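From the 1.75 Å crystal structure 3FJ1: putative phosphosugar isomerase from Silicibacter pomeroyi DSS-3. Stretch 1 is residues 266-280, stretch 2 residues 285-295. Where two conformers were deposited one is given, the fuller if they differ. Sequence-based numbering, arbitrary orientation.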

ATOM      1  N   ALA A 266     -15.567 -12.194  -4.707  1.00  9.75           N
ATOM      2  CA  ALA A 266     -15.691 -11.055  -3.799  1.00  9.33           C
ATOM      3  C   ALA A 266     -16.973 -10.250  -4.014  1.00  9.52           C
ATOM      4  O   ALA A 266     -17.276  -9.345  -3.226  1.00 10.08           O
ATOM      5  CB  ALA A 266     -14.488 -10.145  -3.950  1.00  8.82           C
ATOM      6  N   GLU A 267     -17.748 -10.592  -5.037  1.00  9.42           N
ATOM      7  CA  GLU A 267     -18.961  -9.840  -5.313  1.00  9.62           C
ATOM      8  C   GLU A 267     -19.913  -9.910  -4.127  1.00  9.64           C
ATOM      9  O   GLU A 267     -20.385  -8.888  -3.658  1.00  9.43           O
ATOM     10  CB  GLU A 267     -19.677 -10.366  -6.577  1.00  9.49           C
ATOM     11  CG  GLU A 267     -20.688  -9.370  -7.128  1.00  9.82           C
ATOM     12  CD  GLU A 267     -21.451  -9.859  -8.336  1.00  9.93           C
ATOM     13  OE1 GLU A 267     -21.333 -11.039  -8.711  1.00 10.82           O
ATOM     14  OE2 GLU A 267     -22.181  -9.046  -8.927  1.00 10.06           O
ATOM     15  N   ALA A 268     -20.184 -11.112  -3.608  1.00  9.78           N
ATOM     16  CA  ALA A 268     -21.110 -11.223  -2.473  1.00 11.04           C
ATOM     17  C   ALA A 268     -20.634 -10.501  -1.191  1.00 11.21           C
ATOM     18  O   ALA A 268     -21.402  -9.736  -0.606  1.00 11.51           O
ATOM     19  CB  ALA A 268     -21.473 -12.711  -2.192  1.00 10.93           C
ATOM     20  N   PRO A 269     -19.412 -10.772  -0.718  1.00 11.14           N
ATOM     21  CA  PRO A 269     -18.974 -10.009   0.463  1.00 11.36           C
ATOM     22  C   PRO A 269     -18.940  -8.478   0.294  1.00 10.95           C
ATOM     23  O   PRO A 269     -19.160  -7.770   1.273  1.00 11.33           O
ATOM     24  CB  PRO A 269     -17.569 -10.559   0.757  1.00 11.31           C
ATOM     25  CG  PRO A 269     -17.161 -11.290  -0.435  1.00 11.07           C
ATOM     26  CD  PRO A 269     -18.418 -11.792  -1.095  1.00 10.97           C
ATOM     27  N   LEU A 270     -18.608  -7.980  -0.896  1.00  9.62           N
ATOM     28  CA  LEU A 270     -18.611  -6.551  -1.153  1.00 10.34           C
ATOM     29  C   LEU A 270     -20.039  -6.020  -1.005  1.00 10.04           C
ATOM     30  O   LEU A 270     -20.294  -5.052  -0.299  1.00 10.75           O
ATOM     31  CB  LEU A 270     -18.056  -6.281  -2.549  1.00 10.42           C
ATOM     32  CG  LEU A 270     -17.874  -4.837  -3.084  1.00 11.86           C
ATOM     33  CD1 LEU A 270     -19.193  -4.029  -3.229  1.00 11.64           C
ATOM     34  CD2 LEU A 270     -16.856  -4.114  -2.224  1.00 12.48           C
ATOM     35  N   ALA A 271     -20.966  -6.684  -1.678  1.00 10.35           N
ATOM     36  CA  ALA A 271     -22.387  -6.344  -1.609  1.00 11.04           C
ATOM     37  C   ALA A 271     -22.904  -6.352  -0.153  1.00 11.73           C
ATOM     38  O   ALA A 271     -23.657  -5.470   0.235  1.00 12.75           O
ATOM     39  CB  ALA A 271     -23.176  -7.304  -2.459  1.00 10.93           C
ATOM     40  N   GLU A 272     -22.517  -7.366   0.626  1.00 11.68           N
ATOM     41  CA  GLU A 272     -22.899  -7.491   2.019  1.00 11.96           C
ATOM     42  C   GLU A 272     -22.500  -6.263   2.870  1.00 12.21           C
ATOM     43  O   GLU A 272     -23.311  -5.712   3.633  1.00 12.52           O
ATOM     44  CB  GLU A 272     -22.294  -8.781   2.596  1.00 11.89           C
ATOM     45  N   ILE A 273     -21.256  -5.849   2.747  1.00 12.09           N
ATOM     46  CA  ILE A 273     -20.768  -4.665   3.478  1.00 12.03           C
ATOM     47  C   ILE A 273     -21.434  -3.391   2.944  1.00 12.09           C
ATOM     48  O   ILE A 273     -21.763  -2.509   3.723  1.00 12.44           O
ATOM     49  CB  ILE A 273     -19.237  -4.543   3.410  1.00 12.82           C
ATOM     50  CG1 ILE A 273     -18.599  -5.696   4.183  1.00 12.60           C
ATOM     51  CG2 ILE A 273     -18.773  -3.146   3.932  1.00 12.53           C
ATOM     52  CD1 ILE A 273     -18.763  -5.620   5.689  1.00 13.26           C
ATOM     53  N   ALA A 274     -21.645  -3.311   1.629  1.00 11.45           N
ATOM     54  CA  ALA A 274     -22.273  -2.141   1.025  1.00 11.28           C
ATOM     55  C   ALA A 274     -23.657  -1.975   1.654  1.00 11.81           C
ATOM     56  O   ALA A 274     -24.056  -0.881   2.068  1.00 10.63           O
ATOM     57  CB  ALA A 274     -22.350  -2.301  -0.502  1.00 11.29           C
ATOM     58  N   ASP A 275     -24.385  -3.080   1.750  1.00 12.97           N
ATOM     59  CA  ASP A 275     -25.703  -3.047   2.363  1.00 13.72           C
ATOM     60  C   ASP A 275     -25.675  -2.674   3.858  1.00 14.18           C
ATOM     61  O   ASP A 275     -26.538  -1.920   4.290  1.00 14.56           O
ATOM     62  CB  ASP A 275     -26.443  -4.378   2.141  1.00 13.82           C
ATOM     63  CG  ASP A 275     -27.020  -4.498   0.731  1.00 14.51           C
ATOM     64  OD1 ASP A 275     -27.150  -3.483   0.023  1.00 13.99           O
ATOM     65  OD2 ASP A 275     -27.395  -5.612   0.327  1.00 15.17           O
ATOM     66  N   GLN A 276     -24.686  -3.177   4.613  1.00 14.10           N
ATOM     67  CA  GLN A 276     -24.553  -2.887   6.043  1.00 15.29           C
ATOM     68  C   GLN A 276     -24.343  -1.394   6.277  1.00 14.28           C
ATOM     69  O   GLN A 276     -24.936  -0.788   7.203  1.00 13.83           O
ATOM     70  CB  GLN A 276     -23.377  -3.652   6.664  1.00 16.14           C
ATOM     71  CG  GLN A 276     -23.626  -5.134   6.918  1.00 17.60           C
ATOM     72  CD  GLN A 276     -22.397  -5.835   7.471  1.00 18.29           C
ATOM     73  OE1 GLN A 276     -21.619  -5.247   8.243  1.00 19.99           O
ATOM     74  NE2 GLN A 276     -22.178  -7.085   7.042  1.00 20.11           N
ATOM     75  N   ILE A 277     -23.510  -0.814   5.412  1.00 12.98           N
ATOM     76  CA  ILE A 277     -23.216   0.611   5.448  1.00 12.89           C
ATOM     77  C   ILE A 277     -24.512   1.408   5.144  1.00 12.83           C
ATOM     78  O   ILE A 277     -24.871   2.352   5.889  1.00 12.90           O
ATOM     79  CB  ILE A 277     -22.061   0.978   4.504  1.00 12.85           C
ATOM     80  CG1 ILE A 277     -20.753   0.303   4.952  1.00 13.16           C
ATOM     81  CG2 ILE A 277     -21.897   2.502   4.450  1.00 13.01           C
ATOM     82  CD1 ILE A 277     -19.673   0.374   3.919  1.00 13.44           C
ATOM     83  N   ALA A 278     -25.233   1.015   4.085  1.00 12.74           N
ATOM     84  CA  ALA A 278     -26.513   1.648   3.719  1.00 13.16           C
ATOM     85  C   ALA A 278     -27.555   1.520   4.835  1.00 13.50           C
ATOM     86  O   ALA A 278     -28.363   2.433   5.047  1.00 13.02           O
ATOM     87  CB  ALA A 278     -27.056   1.038   2.408  1.00 13.95           C
ATOM     88  N   ALA A 279     -27.530   0.401   5.556  1.00 13.49           N
ATOM     89  CA  ALA A 279     -28.458   0.177   6.691  1.00 15.19           C
ATOM     90  C   ALA A 279     -28.184   1.132   7.886  1.00 16.05           C
ATOM     91  O   ALA A 279     -29.038   1.306   8.759  1.00 16.28           O
ATOM     92  CB  ALA A 279     -28.431  -1.288   7.135  1.00 14.28           C
ATOM     93  N   LYS A 280     -27.011   1.754   7.920  1.00 17.39           N
ATOM     94  CA  LYS A 280     -26.701   2.773   8.937  1.00 18.79           C
ATOM     95  C   LYS A 280     -27.101   4.191   8.513  1.00 18.28           C
ATOM     96  O   LYS A 280     -26.861   5.154   9.257  1.00 18.77           O
ATOM     97  CB  LYS A 280     -25.205   2.724   9.259  1.00 20.31           C
ATOM     98  CG  LYS A 280     -24.796   1.425   9.967  1.00 21.34           C
ATOM     99  CD  LYS A 280     -23.289   1.303  10.140  1.00 21.77           C
ATOM    100  CE  LYS A 280     -22.905   0.080  10.999  1.00 22.43           C
ATOM    101  NZ  LYS A 280     -23.653   0.105  12.326  1.00 23.59           N
TER
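Stretch 2, residues 285-295: FATTGRVTRAR

Stretch 2 packs as a largely irregular loop along one side of the helix of stretch 1, held by a small apolar seam of alanine and valine side chains and by the carboxylates of Glu-267 and Asp-275, which take hydrogen bonds from the loop. Residues 285-286 are the end of a strand that begins earlier in the chain, and Ala-286 N donates a hydrogen bond to Arg-295 O at 2.9 Å, so the intervening residues form an excursion that leaves the strand and returns beside it. Within this excursion the chain follows the helix in the same direction: the CA atoms of Ala-271 and Val-291 lie 5.1 Å apart, and those of Asp-275 and Ala-294, one helical turn further on, are again 5.1 Å apart. Together the two stretches bury 614 Å², both sides summed.

The side of the helix facing the loop is made largely of small side chains, and the backbones come close there. Ala-271, Ala-274 and Ala-278 all point toward stretch 2. Val-291 CG1 lies 3.8 Å from Ala-271 CB and 3.9 Å from Ala-274 CB, while Ala-294 CB is 4.0 Å from Ala-274 CB and 4.3 Å from Ala-278 CB. Ala-286 CB closes the seam on the strand side, 4.2 Å from Ala-274 CB and 4.3 Å from Leu-270 CD1.

Asp-275 makes the densest set of polar contacts. Its CA-to-CB bond runs sideways, but with chi1 in the m well the carboxylate comes nearer to the loop and meets three successive backbone amides: OD2 accepts from Thr-292 N at 2.9 Å, and OD1 accepts from Arg-293 N at 2.9 Å and from Ala-294 N at 2.8 Å. A weak bond from Thr-292 OG1 to Asp-275 OD2, 3.3 Å long, adds to the set. One water donates to both Asp-275 OD2 (3.3 Å) and Arg-290 O (3.0 Å), extending the network back along the loop.

Near the start of the helix, Glu-267 reaches out with chi1 and chi2 both t, and its OE2 accepts a 2.8 Å hydrogen bond from Thr-288 OG1. That hydroxyl in turn accepts from Arg-290 N at 2.9 Å, coupling the helix contact to the local turn. Arg-290 then lies along the helix, its CB 3.8 Å from Ala-271 CB and its CD 3.8 Å from Glu-267 CG, with Ala-268 CB over one face of the guanidinium. Toward the other end, Arg-293 CG packs 3.5 Å from Ala-278 CB, and Arg-293 NE lies 3.8 Å from Ala-279 CB.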

ATOM      1  N   PHE A 285     -23.560   3.228  -3.075  1.00 12.11           N
ATOM      2  CA  PHE A 285     -23.793   2.721  -4.423  1.00 12.39           C
ATOM      3  C   PHE A 285     -22.833   1.556  -4.649  1.00 12.24           C
ATOM      4  O   PHE A 285     -21.723   1.541  -4.094  1.00 12.49           O
ATOM      5  CB  PHE A 285     -23.499   3.813  -5.449  1.00 13.33           C
ATOM      6  CG  PHE A 285     -24.296   5.093  -5.267  1.00 13.48           C
ATOM      7  CD1 PHE A 285     -23.862   6.108  -4.400  1.00 14.02           C
ATOM      8  CD2 PHE A 285     -25.458   5.292  -5.992  1.00 13.58           C
ATOM      9  CE1 PHE A 285     -24.594   7.274  -4.263  1.00 13.99           C
ATOM     10  CE2 PHE A 285     -26.179   6.446  -5.856  1.00 14.39           C
ATOM     11  CZ  PHE A 285     -25.735   7.445  -4.990  1.00 14.16           C
ATOM     12  N   ALA A 286     -23.221   0.568  -5.449  1.00 11.25           N
ATOM     13  CA  ALA A 286     -22.299  -0.554  -5.723  1.00 11.41           C
ATOM     14  C   ALA A 286     -22.538  -1.118  -7.099  1.00 10.71           C
ATOM     15  O   ALA A 286     -23.674  -1.126  -7.550  1.00 10.50           O
ATOM     16  CB  ALA A 286     -22.403  -1.628  -4.654  1.00 11.20           C
ATOM     17  N   THR A 287     -21.479  -1.603  -7.757  1.00 10.31           N
ATOM     18  CA  THR A 287     -21.536  -2.102  -9.154  1.00  9.98           C
ATOM     19  C   THR A 287     -21.926  -3.585  -9.194  1.00 10.41           C
ATOM     20  O   THR A 287     -21.204  -4.405  -9.736  1.00  9.75           O
ATOM     21  CB  THR A 287     -20.187  -1.916  -9.899  1.00  9.27           C
ATOM     22  OG1 THR A 287     -19.180  -2.719  -9.265  1.00  8.81           O
ATOM     23  CG2 THR A 287     -19.685  -0.417  -9.881  1.00  9.70           C
ATOM     24  N   THR A 288     -23.076  -3.900  -8.629  1.00 10.94           N
ATOM     25  CA  THR A 288     -23.560  -5.262  -8.560  1.00 11.90           C
ATOM     26  C   THR A 288     -25.056  -5.266  -8.271  1.00 12.57           C
ATOM     27  O   THR A 288     -25.567  -4.438  -7.511  1.00 12.02           O
ATOM     28  CB  THR A 288     -22.829  -6.083  -7.481  1.00 11.36           C
ATOM     29  OG1 THR A 288     -23.531  -7.311  -7.258  1.00 11.40           O
ATOM     30  CG2 THR A 288     -22.715  -5.315  -6.166  1.00 12.00           C
ATOM     31  N   GLY A 289     -25.712  -6.259  -8.860  1.00 13.57           N
ATOM     32  CA  GLY A 289     -27.124  -6.507  -8.667  1.00 14.46           C
ATOM     33  C   GLY A 289     -27.413  -7.167  -7.345  1.00 15.48           C
ATOM     34  O   GLY A 289     -28.571  -7.252  -6.949  1.00 15.09           O
ATOM     35  N   ARG A 290     -26.368  -7.605  -6.649  1.00 15.92           N
ATOM     36  CA  ARG A 290     -26.525  -8.326  -5.382  1.00 17.45           C
ATOM     37  C   ARG A 290     -26.898  -7.476  -4.173  1.00 16.55           C
ATOM     38  O   ARG A 290     -27.329  -8.023  -3.171  1.00 16.83           O
ATOM     39  CB  ARG A 290     -25.256  -9.091  -5.035  1.00 19.24           C
ATOM     40  CG  ARG A 290     -24.870 -10.124  -6.037  1.00 21.46           C
ATOM     41  CD  ARG A 290     -23.771 -10.952  -5.475  1.00 23.97           C
ATOM     42  NE  ARG A 290     -24.339 -11.912  -4.539  1.00 25.94           N
ATOM     43  CZ  ARG A 290     -24.333 -13.235  -4.695  1.00 26.91           C
ATOM     44  NH1 ARG A 290     -23.684 -13.814  -5.703  1.00 27.85           N
ATOM     45  NH2 ARG A 290     -24.923 -13.984  -3.783  1.00 27.16           N
ATOM     46  N   VAL A 291     -26.711  -6.163  -4.244  1.00 15.67           N
ATOM     47  CA  VAL A 291     -27.095  -5.291  -3.137  1.00 15.25           C
ATOM     48  C   VAL A 291     -28.618  -5.126  -3.125  1.00 16.66           C
ATOM     49  O   VAL A 291     -29.246  -4.987  -4.185  1.00 16.16           O
ATOM     50  CB  VAL A 291     -26.441  -3.896  -3.196  1.00 14.56           C
ATOM     51  CG1 VAL A 291     -24.930  -4.017  -2.888  1.00 13.31           C
ATOM     52  CG2 VAL A 291     -26.703  -3.228  -4.520  1.00 13.84           C
ATOM     53  N   THR A 292     -29.177  -5.123  -1.919  1.00 17.85           N
ATOM     54  CA  THR A 292     -30.610  -5.023  -1.708  1.00 18.74           C
ATOM     55  C   THR A 292     -31.000  -3.720  -1.000  1.00 19.03           C
ATOM     56  O   THR A 292     -32.177  -3.348  -1.015  1.00 19.25           O
ATOM     57  CB  THR A 292     -31.085  -6.247  -0.913  1.00 19.14           C
ATOM     58  OG1 THR A 292     -30.663  -6.149   0.445  1.00 20.02           O
ATOM     59  CG2 THR A 292     -30.465  -7.516  -1.504  1.00 20.30           C
ATOM     60  N   ARG A 293     -30.017  -3.033  -0.405  1.00 18.65           N
ATOM     61  CA  ARG A 293     -30.203  -1.770   0.313  0.50 18.69           C
ATOM     62  C   ARG A 293     -29.407  -0.665  -0.417  1.00 18.07           C
ATOM     63  O   ARG A 293     -29.929   0.372  -0.790  1.00 18.11           O
ATOM     64  CB  ARG A 293     -29.681  -1.956   1.744  0.50 19.35           C
ATOM     65  CG  ARG A 293     -29.990  -0.840   2.730  0.50 20.06           C
ATOM     66  CD  ARG A 293     -31.257  -1.118   3.522  0.50 20.50           C
ATOM     67  NE  ARG A 293     -31.042  -2.139   4.556  0.50 20.68           N
ATOM     68  CZ  ARG A 293     -31.983  -2.576   5.388  0.50 20.48           C
ATOM     69  NH1 ARG A 293     -33.214  -2.094   5.314  0.50 20.35           N
ATOM     70  NH2 ARG A 293     -31.694  -3.502   6.301  0.50 20.57           N
ATOM     71  N   ALA A 294     -28.106  -0.896  -0.601  1.00 16.86           N
ATOM     72  CA  ALA A 294     -27.268   0.037  -1.348  1.00 15.78           C
ATOM     73  C   ALA A 294     -27.840   0.137  -2.775  1.00 15.75           C
ATOM     74  O   ALA A 294     -28.498  -0.808  -3.252  1.00 15.58           O
ATOM     75  CB  ALA A 294     -25.784  -0.452  -1.384  1.00 15.15           C
ATOM     76  N   ARG A 295     -27.635   1.273  -3.435  1.00 15.19           N
ATOM     77  CA  ARG A 295     -28.163   1.482  -4.774  1.00 16.97           C
ATOM     78  C   ARG A 295     -27.325   0.730  -5.796  1.00 15.07           C
ATOM     79  O   ARG A 295     -26.096   0.701  -5.656  1.00 13.63           O
ATOM     80  CB  ARG A 295     -28.203   2.986  -5.098  1.00 18.28           C
ATOM     81  CG  ARG A 295     -29.117   3.764  -4.151  1.00 20.12           C
ATOM     82  CD  ARG A 295     -29.270   5.234  -4.535  1.00 21.62           C
ATOM     83  NE  ARG A 295     -29.944   5.451  -5.824  1.00 23.55           N
ATOM     84  CZ  ARG A 295     -30.175   6.657  -6.357  1.00 24.40           C
ATOM     85  NH1 ARG A 295     -29.780   7.762  -5.713  1.00 25.26           N
ATOM     86  NH2 ARG A 295     -30.798   6.766  -7.535  1.00 24.58           N
TER
HETATM   87  O   HOH W   1     -25.986  -8.446  -0.525  1.00 29.62           O